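Local coordinates for Crov588 (Cafeteriavirus, PDB 6NYR), which is of unknown function but folds as a ring of FNIP-type leucine-rich repeats, a repeat class that often mediates protein binding, at residues Leu520-Ser525 with Leu542-Cys547; Gln550-Asn555 with Pro568-Lys573; His458-Lys463 with His480-Lys485. All blocks are in the same frame, centred on the assembly; numbering follows the deposited sequence.

Overall arrangement
The chain winds as a leucine-rich-repeat solenoid that closes into a ring, and the three contacts follow one another in series, none nesting in or crossing another. Contact 3 comes first: 458-463 and 480-485, the loops that follow strands 453-455 and 475-477, lie side by side and close one coil. Contact 1 then closes a later coil by joining the ends of strands 519-521 and 541-543 and the turns beyond them. Contact 2 links 550-555, in the loop after strand 541-543, to 568-573, after strand 563-565. Contacts 1 and 2 touch where Thr-546 O probably accepts a hydrogen bond from Lys-569 N; contact 3 lies about 16 Å from contact 1, centre to centre.

Contact 1 (Leu520-Ser525 with Leu542-Cys547)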
loop_
_atom_site.group_PDB
_atom_site.type_symbol
_atom_site.label_atom_id
_atom_site.label_comp_id
_atom_site.label_asym_id
_atom_site.label_seq_id
_atom_site.Cartn_x
_atom_site.Cartn_y
_atom_site.Cartn_z
ATOM N N LEU A 520 -11.185 -4.793 -23.375
ATOM C CA LEU A 520 -10.732 -6.090 -23.865
ATOM C C LEU A 520 -9.228 -6.192 -23.661
ATOM O O LEU A 520 -8.481 -5.292 -24.059
ATOM C CB LEU A 520 -11.091 -6.283 -25.339
ATOM C CG LEU A 520 -10.738 -7.645 -25.931
ATOM C CD1 LEU A 520 -11.357 -8.775 -25.117
ATOM C CD2 LEU A 520 -11.180 -7.730 -27.385
ATOM N N ILE A 521 -8.793 -7.292 -23.053
ATOM C CA ILE A 521 -7.395 -7.516 -22.714
ATOM C C ILE A 521 -6.985 -8.863 -23.286
ATOM O O ILE A 521 -7.528 -9.898 -22.880
ATOM C CB ILE A 521 -7.163 -7.508 -21.186
ATOM C CG1 ILE A 521 -7.680 -6.215 -20.554
ATOM C CG2 ILE A 521 -5.685 -7.757 -20.882
ATOM C CD1 ILE A 521 -6.829 -5.001 -20.796
ATOM N N PHE A 522 -6.043 -8.857 -24.223
ATOM C CA PHE A 522 -5.495 -10.095 -24.753
ATOM C C PHE A 522 -4.274 -10.521 -23.953
ATOM O O PHE A 522 -3.487 -9.685 -23.498
ATOM C CB PHE A 522 -5.128 -9.938 -26.227
ATOM C CG PHE A 522 -6.307 -9.973 -27.149
ATOM C CD1 PHE A 522 -6.991 -11.156 -27.371
ATOM C CD2 PHE A 522 -6.739 -8.826 -27.791
ATOM C CE1 PHE A 522 -8.076 -11.198 -28.220
ATOM C CE2 PHE A 522 -7.830 -8.859 -28.639
ATOM C CZ PHE A 522 -8.499 -10.045 -28.855
ATOM N N GLY A 523 -4.124 -11.827 -23.780
ATOM C CA GLY A 523 -2.994 -12.378 -23.069
ATOM C C GLY A 523 -1.761 -12.535 -23.944
ATOM O O GLY A 523 -1.709 -12.122 -25.103
ATOM N N THR A 524 -0.748 -13.172 -23.353
ATOM C CA THR A 524 0.548 -13.314 -24.006
ATOM C C THR A 524 0.418 -13.868 -25.417
ATOM O O THR A 524 0.992 -13.325 -26.369
ATOM C CB THR A 524 1.442 -14.232 -23.162
ATOM O OG1 THR A 524 1.710 -13.620 -21.894
ATOM C CG2 THR A 524 2.750 -14.543 -23.876
ATOM N N SER A 525 -0.342 -14.947 -25.574
ATOM C CA SER A 525 -0.223 -15.778 -26.761
ATOM C C SER A 525 -1.135 -15.371 -27.907
ATOM O O SER A 525 -0.901 -15.809 -29.040
ATOM C CB SER A 525 -0.505 -17.241 -26.401
ATOM O OG SER A 525 0.460 -17.733 -25.488
ATOM N N LEU A 542 -8.583 -1.300 -25.615
ATOM C CA LEU A 542 -8.091 -2.505 -26.273
ATOM C C LEU A 542 -6.603 -2.635 -25.984
ATOM O O LEU A 542 -5.824 -1.735 -26.313
ATOM C CB LEU A 542 -8.348 -2.455 -27.781
ATOM C CG LEU A 542 -7.908 -3.688 -28.574
ATOM C CD1 LEU A 542 -8.639 -4.930 -28.078
ATOM C CD2 LEU A 542 -8.133 -3.490 -30.069
ATOM N N THR A 543 -6.214 -3.747 -25.370
ATOM C CA THR A 543 -4.824 -4.007 -25.019
ATOM C C THR A 543 -4.393 -5.327 -25.643
ATOM O O THR A 543 -4.977 -6.377 -25.349
ATOM C CB THR A 543 -4.638 -4.042 -23.499
ATOM O OG1 THR A 543 -4.823 -2.726 -22.964
ATOM C CG2 THR A 543 -3.248 -4.553 -23.140
ATOM N N PHE A 544 -3.366 -5.274 -26.487
ATOM C CA PHE A 544 -2.813 -6.481 -27.084
ATOM C C PHE A 544 -1.683 -7.026 -26.217
ATOM O O PHE A 544 -0.948 -6.276 -25.571
ATOM C CB PHE A 544 -2.304 -6.211 -28.503
ATOM C CG PHE A 544 -3.402 -6.071 -29.509
ATOM C CD1 PHE A 544 -4.120 -7.181 -29.926
ATOM C CD2 PHE A 544 -3.728 -4.830 -30.033
ATOM C CE1 PHE A 544 -5.139 -7.054 -30.847
ATOM C CE2 PHE A 544 -4.750 -4.705 -30.955
ATOM C CZ PHE A 544 -5.451 -5.818 -31.358
ATOM N N GLY A 545 -1.544 -8.351 -26.229
ATOM C CA GLY A 545 -0.550 -9.031 -25.432
ATOM C C GLY A 545 0.791 -9.150 -26.129
ATOM O O GLY A 545 1.041 -8.558 -27.180
ATOM N N THR A 546 1.658 -9.971 -25.534
ATOM C CA THR A 546 3.028 -10.101 -26.015
ATOM C C THR A 546 3.079 -10.392 -27.510
ATOM O O THR A 546 3.765 -9.696 -28.266
ATOM C CB THR A 546 3.748 -11.214 -25.242
ATOM O OG1 THR A 546 3.852 -10.858 -23.858
ATOM C CG2 THR A 546 5.138 -11.462 -25.812
ATOM N N CYS A 547 2.346 -11.411 -27.958
ATOM C CA CYS A 547 2.616 -11.994 -29.264
ATOM C C CYS A 547 1.815 -11.403 -30.417
ATOM O O CYS A 547 2.165 -11.662 -31.574
ATOM C CB CYS A 547 2.352 -13.506 -29.232
ATOM S SG CYS A 547 3.576 -14.460 -28.319
HETATM O O HOH W 1 -7.800 -2.494 -22.360
#
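Three backbone hydrogen bonds join the segments. Thr-543 N donates to Leu-520 O at 3.0 Å, and Phe-522 N donates back to Thr-543 O at 2.9 Å, almost straight with an N-H...O angle of 175°, gripping Thr-543 at both N and O. Beyond the strand ends, Cys-547 N reaches Thr-524 O at 2.8 Å. In all three the donor lies nearly along the C=O axis. Gly-545 CA directs a C-H toward Gly-523 O (3.3 Å), so the two glycine turns run close together. A water bound to Thr-543 OG1 also donates weakly to Leu-520 O.

Side chains repeat in parallel ladders. On the face of Leu-520 and Leu-542 both CG atoms stand anti to the backbone N, and CD2 of Leu-520 meets CD1 of Leu-542 at 3.8 Å. The rings of Phe-522 and Phe-544 are nearly parallel, 5° apart, but slid so far that they barely overlap, touching through CD2 of Phe-522 and CD1 of Phe-544. Ile-521 and Thr-543 run alongside each other, and CD1 of Ile-521, turned by chi2 (-75°), touches Thr-543 CB (3.6 Å). CG2 of Thr-524 abuts Thr-546 CB.

Leu-498 and Leu-564 of the flanking strands continue the leucine ladder. With backbone amides and carbonyls paired between coils and leucine and phenylalanine buried alongside, the chemistry is that of a leucine-rich-repeat parallel sheet.

Contact 2 (Gln550-Asn555 with Pro568-Lys573); sequences QKIIEN and PKFNQK
Successive coils of the leucine-rich-repeat solenoid meet here through irregular loops, where the Phe-Asn-Gln portion of one FNIP-type repeat packs against the Gln-Lys-Ile run, 550-552, of the preceding coil. Neither segment is helix or strand, and no direct hydrogen bond joins them; the contact is made by side chains lying against backbone and by one bridging water. Gln-572 is central. Its CB points toward 550-555, and CG, anti to the carbonyl carbon, rests against the peptide between Gln-550 and Lys-551, 3.6 Å from Gln-550 O. A bend at chi2 (-64°) turns the amide back along the loop, so that NE2 can donate to Asn-549 OD1 just before the first segment. The same oxygen accepts from Asn-571 N, so one asparagine side chain grips the second loop twice. On the other side of the amide, Lys-551 crosses Gln-572 at about a right angle; its chain bends at chi3 and chi4 and brings NZ within 3.7 Å of Gln-572 OE1, a loose polar approach.

Phe-570 meets the backbone of 550-555 with its ring edge. With CG anti to the backbone N (chi1 174°), its ring extends so that CE1 meets Gln-550 O at 3.5 Å, the oxygen lying near the ring plane. Gln-572 N sits over the centre of one face of this ring, 3.9 Å above the plane. CD1 of Ile-552 comes obliquely to CE1 of Phe-570 at 4.3 Å; Phe-548 and the stacked ring of Phe-566 add to this buried cluster. At the outer end a water donates to both carbonyls, 3.0 Å from Ile-552 O and 3.3 Å from Lys-573 O.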
loop_
_atom_site.group_PDB
_atom_site.type_symbol
_atom_site.label_atom_id
_atom_site.label_comp_id
_atom_site.label_asym_id
_atom_site.label_seq_id
_atom_site.Cartn_x
_atom_site.Cartn_y
_atom_site.Cartn_z
ATOM N N GLN A 550 -0.428 -9.210 -36.017
ATOM C CA GLN A 550 -1.179 -9.324 -37.257
ATOM C C GLN A 550 -1.465 -7.932 -37.807
ATOM O O GLN A 550 -1.582 -6.961 -37.054
ATOM C CB GLN A 550 -2.496 -10.078 -37.052
ATOM C CG GLN A 550 -2.308 -11.502 -36.596
ATOM C CD GLN A 550 -1.425 -12.301 -37.530
ATOM O OE1 GLN A 550 -1.692 -12.400 -38.727
ATOM N NE2 GLN A 550 -0.349 -12.858 -36.986
ATOM N N LYS A 551 -1.574 -7.838 -39.128
ATOM C CA LYS A 551 -1.907 -6.560 -39.736
ATOM C C LYS A 551 -3.371 -6.237 -39.471
ATOM O O LYS A 551 -4.245 -7.106 -39.559
ATOM C CB LYS A 551 -1.646 -6.572 -41.239
ATOM C CG LYS A 551 -1.647 -5.166 -41.842
ATOM C CD LYS A 551 -1.664 -5.179 -43.361
ATOM C CE LYS A 551 -0.376 -4.606 -43.935
ATOM N NZ LYS A 551 0.754 -5.569 -43.789
ATOM N N ILE A 552 -3.635 -4.978 -39.138
ATOM C CA ILE A 552 -4.989 -4.481 -38.924
ATOM C C ILE A 552 -5.360 -3.631 -40.130
ATOM O O ILE A 552 -4.647 -2.679 -40.471
ATOM C CB ILE A 552 -5.100 -3.679 -37.622
ATOM C CG1 ILE A 552 -4.797 -4.591 -36.436
ATOM C CG2 ILE A 552 -6.492 -3.072 -37.487
ATOM C CD1 ILE A 552 -4.406 -3.853 -35.177
ATOM N N ILE A 553 -6.455 -3.996 -40.793
ATOM C CA ILE A 553 -6.916 -3.253 -41.959
ATOM C C ILE A 553 -8.101 -2.381 -41.560
ATOM O O ILE A 553 -8.471 -2.310 -40.382
ATOM C CB ILE A 553 -7.295 -4.198 -43.111
ATOM C CG1 ILE A 553 -8.619 -4.906 -42.817
ATOM C CG2 ILE A 553 -6.192 -5.222 -43.334
ATOM C CD1 ILE A 553 -8.958 -6.007 -43.810
ATOM N N GLU A 554 -8.706 -1.722 -42.542
ATOM C CA GLU A 554 -9.771 -0.774 -42.272
ATOM C C GLU A 554 -11.012 -1.455 -41.710
ATOM O O GLU A 554 -11.311 -2.616 -42.008
ATOM C CB GLU A 554 -10.143 -0.022 -43.543
ATOM C CG GLU A 554 -9.005 0.780 -44.131
ATOM C CD GLU A 554 -8.250 0.007 -45.198
ATOM O OE1 GLU A 554 -7.925 -1.187 -44.993
ATOM O OE2 GLU A 554 -7.990 0.603 -46.252
ATOM N N ASN A 555 -11.746 -0.697 -40.893
ATOM C CA ASN A 555 -13.041 -1.115 -40.363
ATOM C C ASN A 555 -12.914 -2.346 -39.481
ATOM O O ASN A 555 -13.838 -3.155 -39.389
ATOM C CB ASN A 555 -14.043 -1.355 -41.493
ATOM C CG ASN A 555 -14.235 -0.127 -42.363
ATOM O OD1 ASN A 555 -14.808 0.874 -41.928
ATOM N ND2 ASN A 555 -13.753 -0.196 -43.597
ATOM N N PRO A 568 4.536 -5.982 -27.018
ATOM C CA PRO A 568 5.944 -6.034 -27.437
ATOM C C PRO A 568 6.191 -6.341 -28.908
ATOM O O PRO A 568 6.978 -5.642 -29.554
ATOM C CB PRO A 568 6.522 -7.144 -26.544
ATOM C CG PRO A 568 5.727 -7.033 -25.267
ATOM C CD PRO A 568 4.334 -6.530 -25.660
ATOM N N LYS A 569 5.549 -7.377 -29.442
ATOM C CA LYS A 569 5.914 -7.910 -30.749
ATOM C C LYS A 569 5.141 -7.308 -31.921
ATOM O O LYS A 569 5.430 -7.661 -33.070
ATOM C CB LYS A 569 5.740 -9.438 -30.760
ATOM C CG LYS A 569 6.868 -10.198 -30.081
ATOM C CD LYS A 569 6.887 -11.671 -30.476
ATOM C CE LYS A 569 8.123 -12.367 -29.912
ATOM N NZ LYS A 569 7.830 -13.674 -29.259
ATOM N N PHE A 570 4.172 -6.430 -31.683
ATOM C CA PHE A 570 3.418 -5.864 -32.795
ATOM C C PHE A 570 4.331 -4.976 -33.640
ATOM O O PHE A 570 4.946 -4.036 -33.123
ATOM C CB PHE A 570 2.213 -5.063 -32.304
ATOM C CG PHE A 570 1.486 -4.352 -33.413
ATOM C CD1 PHE A 570 0.561 -5.021 -34.201
ATOM C CD2 PHE A 570 1.751 -3.021 -33.688
ATOM C CE1 PHE A 570 -0.094 -4.372 -35.232
ATOM C CE2 PHE A 570 1.094 -2.366 -34.718
ATOM C CZ PHE A 570 0.170 -3.044 -35.490
ATOM N N ASN A 571 4.427 -5.270 -34.934
ATOM C CA ASN A 571 5.281 -4.499 -35.831
ATOM C C ASN A 571 4.738 -4.559 -37.258
ATOM O O ASN A 571 5.385 -5.033 -38.189
ATOM C CB ASN A 571 6.714 -5.020 -35.753
ATOM C CG ASN A 571 7.700 -4.132 -36.481
ATOM O OD1 ASN A 571 7.488 -2.923 -36.606
ATOM N ND2 ASN A 571 8.783 -4.724 -36.973
ATOM N N GLN A 572 3.523 -4.051 -37.448
ATOM C CA GLN A 572 2.878 -4.039 -38.751
ATOM C C GLN A 572 2.601 -2.615 -39.210
ATOM O O GLN A 572 2.388 -1.711 -38.396
ATOM C CB GLN A 572 1.554 -4.820 -38.734
ATOM C CG GLN A 572 1.698 -6.295 -38.415
ATOM C CD GLN A 572 2.504 -7.039 -39.462
ATOM O OE1 GLN A 572 2.369 -6.792 -40.663
ATOM N NE2 GLN A 572 3.348 -7.958 -39.009
ATOM N N LYS A 573 2.595 -2.434 -40.528
ATOM C CA LYS A 573 2.269 -1.142 -41.112
ATOM C C LYS A 573 0.868 -0.715 -40.691
ATOM O O LYS A 573 -0.052 -1.533 -40.604
ATOM C CB LYS A 573 2.335 -1.228 -42.641
ATOM C CG LYS A 573 3.733 -1.160 -43.242
ATOM C CD LYS A 573 3.755 -1.892 -44.590
ATOM C CE LYS A 573 4.721 -1.277 -45.589
ATOM N NZ LYS A 573 6.123 -1.291 -45.083
HETATM O O HOH W 2 -2.904 -0.817 -42.047
#

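Contact 3 (His458-Lys463 with His480-Lys485); sequences HCFNQK and HNFNQK
His-458, Gln-484 and Asn-461 bury the most surface in this contact, with Asn-481 close behind. The ring of His-458 forms an offset stack with that of His-480, the planes 9° apart and the centroids separated by 4.2 Å. CE1 of His-458 sits over the His-480 face, while CB of His-480 lies over the His-458 face in a CH-pi contact. His-480 ND1 donates to Asn-481 OD1 at 2.9 Å, which fixes the rotation of the His-480 ring, and Asn-481 N donates to His-458 O.

Asn-461 reaches across with CG anti to its backbone N (chi1 -172°). Its OD1 accepts two bonds, from Asn-483 N and from Gln-484 NE2, each 2.9 Å long and each with its donor above the carbonyl plane. Gln-484, bent at chi2, crosses Asn-461 at about a right angle, with OD1 in its amide plane. Inside, Phe-460 CD2 packs on Phe-482 CD1.

Asn-439 OD1 grips Asn-461 N and Gln-462 NE2, and Asn-483 OD1 in turn accepts from Asn-505 N and Gln-506 NE2. The bond pair thus recurs as a ladder of asparagines running from coil to coil, analogous to the asparagine ladder of other leucine-rich-repeat solenoids.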
loop_
_atom_site.group_PDB
_atom_site.type_symbol
_atom_site.label_atom_id
_atom_site.label_comp_id
_atom_site.label_asym_id
_atom_site.label_seq_id
_atom_site.Cartn_x
_atom_site.Cartn_y
_atom_site.Cartn_z
ATOM N N HIS A 458 -5.142 -20.701 -12.859
ATOM C CA HIS A 458 -4.184 -21.134 -13.871
ATOM C C HIS A 458 -4.738 -22.256 -14.736
ATOM O O HIS A 458 -4.559 -22.242 -15.961
ATOM C CB HIS A 458 -2.890 -21.586 -13.190
ATOM C CG HIS A 458 -1.769 -21.876 -14.138
ATOM N ND1 HIS A 458 -0.717 -21.008 -14.336
ATOM C CD2 HIS A 458 -1.527 -22.947 -14.931
ATOM C CE1 HIS A 458 0.123 -21.530 -15.212
ATOM N NE2 HIS A 458 -0.348 -22.706 -15.591
ATOM N N CYS A 459 -5.433 -23.221 -14.132
ATOM C CA CYS A 459 -5.670 -24.488 -14.806
ATOM C C CYS A 459 -6.962 -24.543 -15.611
ATOM O O CYS A 459 -7.067 -25.375 -16.521
ATOM C CB CYS A 459 -5.704 -25.639 -13.791
ATOM S SG CYS A 459 -4.142 -26.025 -12.979
ATOM N N PHE A 460 -7.947 -23.706 -15.304
ATOM C CA PHE A 460 -9.238 -23.836 -15.965
ATOM C C PHE A 460 -9.082 -23.781 -17.480
ATOM O O PHE A 460 -8.540 -22.814 -18.026
ATOM C CB PHE A 460 -10.199 -22.740 -15.510
ATOM C CG PHE A 460 -11.550 -22.846 -16.148
ATOM C CD1 PHE A 460 -12.437 -23.828 -15.741
ATOM C CD2 PHE A 460 -11.927 -21.986 -17.162
ATOM C CE1 PHE A 460 -13.677 -23.943 -16.328
ATOM C CE2 PHE A 460 -13.173 -22.097 -17.751
ATOM C CZ PHE A 460 -14.045 -23.075 -17.334
ATOM N N ASN A 461 -9.572 -24.815 -18.159
ATOM C CA ASN A 461 -9.463 -24.902 -19.612
ATOM C C ASN A 461 -10.602 -25.764 -20.158
ATOM O O ASN A 461 -10.395 -26.672 -20.966
ATOM C CB ASN A 461 -8.095 -25.452 -20.015
ATOM C CG ASN A 461 -7.853 -25.386 -21.508
ATOM O OD1 ASN A 461 -8.460 -24.583 -22.210
ATOM N ND2 ASN A 461 -6.960 -26.237 -21.999
ATOM N N GLN A 462 -11.826 -25.469 -19.731
ATOM C CA GLN A 462 -13.012 -26.170 -20.194
ATOM C C GLN A 462 -13.827 -25.269 -21.115
ATOM O O GLN A 462 -13.752 -24.038 -21.038
ATOM C CB GLN A 462 -13.891 -26.624 -19.024
ATOM C CG GLN A 462 -13.224 -27.575 -18.045
ATOM C CD GLN A 462 -12.821 -28.887 -18.686
ATOM O OE1 GLN A 462 -13.447 -29.345 -19.642
ATOM N NE2 GLN A 462 -11.774 -29.505 -18.150
ATOM N N LYS A 463 -14.604 -25.899 -21.992
ATOM C CA LYS A 463 -15.475 -25.155 -22.885
ATOM C C LYS A 463 -16.518 -24.375 -22.089
ATOM O O LYS A 463 -16.957 -24.794 -21.015
ATOM C CB LYS A 463 -16.184 -26.099 -23.857
ATOM C CG LYS A 463 -15.287 -26.828 -24.832
ATOM C CD LYS A 463 -16.133 -27.709 -25.753
ATOM C CE LYS A 463 -15.279 -28.414 -26.793
ATOM N NZ LYS A 463 -14.149 -29.163 -26.186
ATOM N N HIS A 480 -4.359 -18.664 -17.029
ATOM C CA HIS A 480 -3.198 -18.977 -17.853
ATOM C C HIS A 480 -3.531 -19.983 -18.946
ATOM O O HIS A 480 -3.177 -19.790 -20.114
ATOM C CB HIS A 480 -2.070 -19.515 -16.962
ATOM C CG HIS A 480 -0.741 -19.596 -17.649
ATOM N ND1 HIS A 480 -0.392 -20.635 -18.485
ATOM C CD2 HIS A 480 0.326 -18.763 -17.618
ATOM C CE1 HIS A 480 0.830 -20.434 -18.945
ATOM N NE2 HIS A 480 1.288 -19.308 -18.432
ATOM N N ASN A 481 -4.201 -21.074 -18.583
ATOM C CA ASN A 481 -4.322 -22.210 -19.480
ATOM C C ASN A 481 -5.572 -22.192 -20.341
ATOM O O ASN A 481 -5.709 -23.062 -21.209
ATOM C CB ASN A 481 -4.290 -23.521 -18.685
ATOM C CG ASN A 481 -2.918 -23.833 -18.135
ATOM O OD1 ASN A 481 -1.973 -23.067 -18.317
ATOM N ND2 ASN A 481 -2.799 -24.966 -17.449
ATOM N N PHE A 482 -6.482 -21.247 -20.138
ATOM C CA PHE A 482 -7.707 -21.260 -20.923
ATOM C C PHE A 482 -7.395 -21.052 -22.398
ATOM O O PHE A 482 -6.773 -20.053 -22.775
ATOM C CB PHE A 482 -8.685 -20.191 -20.458
ATOM C CG PHE A 482 -9.965 -20.198 -21.239
ATOM C CD1 PHE A 482 -10.956 -21.119 -20.953
ATOM C CD2 PHE A 482 -10.165 -19.306 -22.281
ATOM C CE1 PHE A 482 -12.127 -21.142 -21.680
ATOM C CE2 PHE A 482 -11.335 -19.323 -23.006
ATOM C CZ PHE A 482 -12.317 -20.243 -22.706
ATOM N N ASN A 483 -7.836 -21.989 -23.233
ATOM C CA ASN A 483 -7.599 -21.915 -24.669
ATOM C C ASN A 483 -8.695 -22.685 -25.408
ATOM O O ASN A 483 -8.444 -23.610 -26.181
ATOM C CB ASN A 483 -6.207 -22.450 -24.998
ATOM C CG ASN A 483 -5.775 -22.121 -26.411
ATOM O OD1 ASN A 483 -6.331 -21.228 -27.052
ATOM N ND2 ASN A 483 -4.777 -22.841 -26.909
ATOM N N GLN A 484 -9.948 -22.295 -25.174
ATOM C CA GLN A 484 -11.092 -22.880 -25.858
ATOM C C GLN A 484 -11.779 -21.819 -26.709
ATOM O O GLN A 484 -11.731 -20.623 -26.400
ATOM C CB GLN A 484 -12.102 -23.485 -24.863
ATOM C CG GLN A 484 -11.523 -24.560 -23.946
ATOM C CD GLN A 484 -10.938 -25.747 -24.694
ATOM O OE1 GLN A 484 -11.516 -26.234 -25.664
ATOM N NE2 GLN A 484 -9.780 -26.217 -24.240
ATOM N N LYS A 485 -12.398 -22.271 -27.798
ATOM C CA LYS A 485 -13.166 -21.383 -28.659
ATOM C C LYS A 485 -14.290 -20.710 -27.877
ATOM O O LYS A 485 -14.978 -21.349 -27.077
ATOM C CB LYS A 485 -13.763 -22.171 -29.826
ATOM C CG LYS A 485 -12.794 -22.554 -30.930
ATOM C CD LYS A 485 -13.504 -23.433 -31.963
ATOM C CE LYS A 485 -12.633 -23.699 -33.180
ATOM N NZ LYS A 485 -11.492 -24.611 -32.883
HETATM O O HOH W 3 -4.987 -27.040 -17.508
#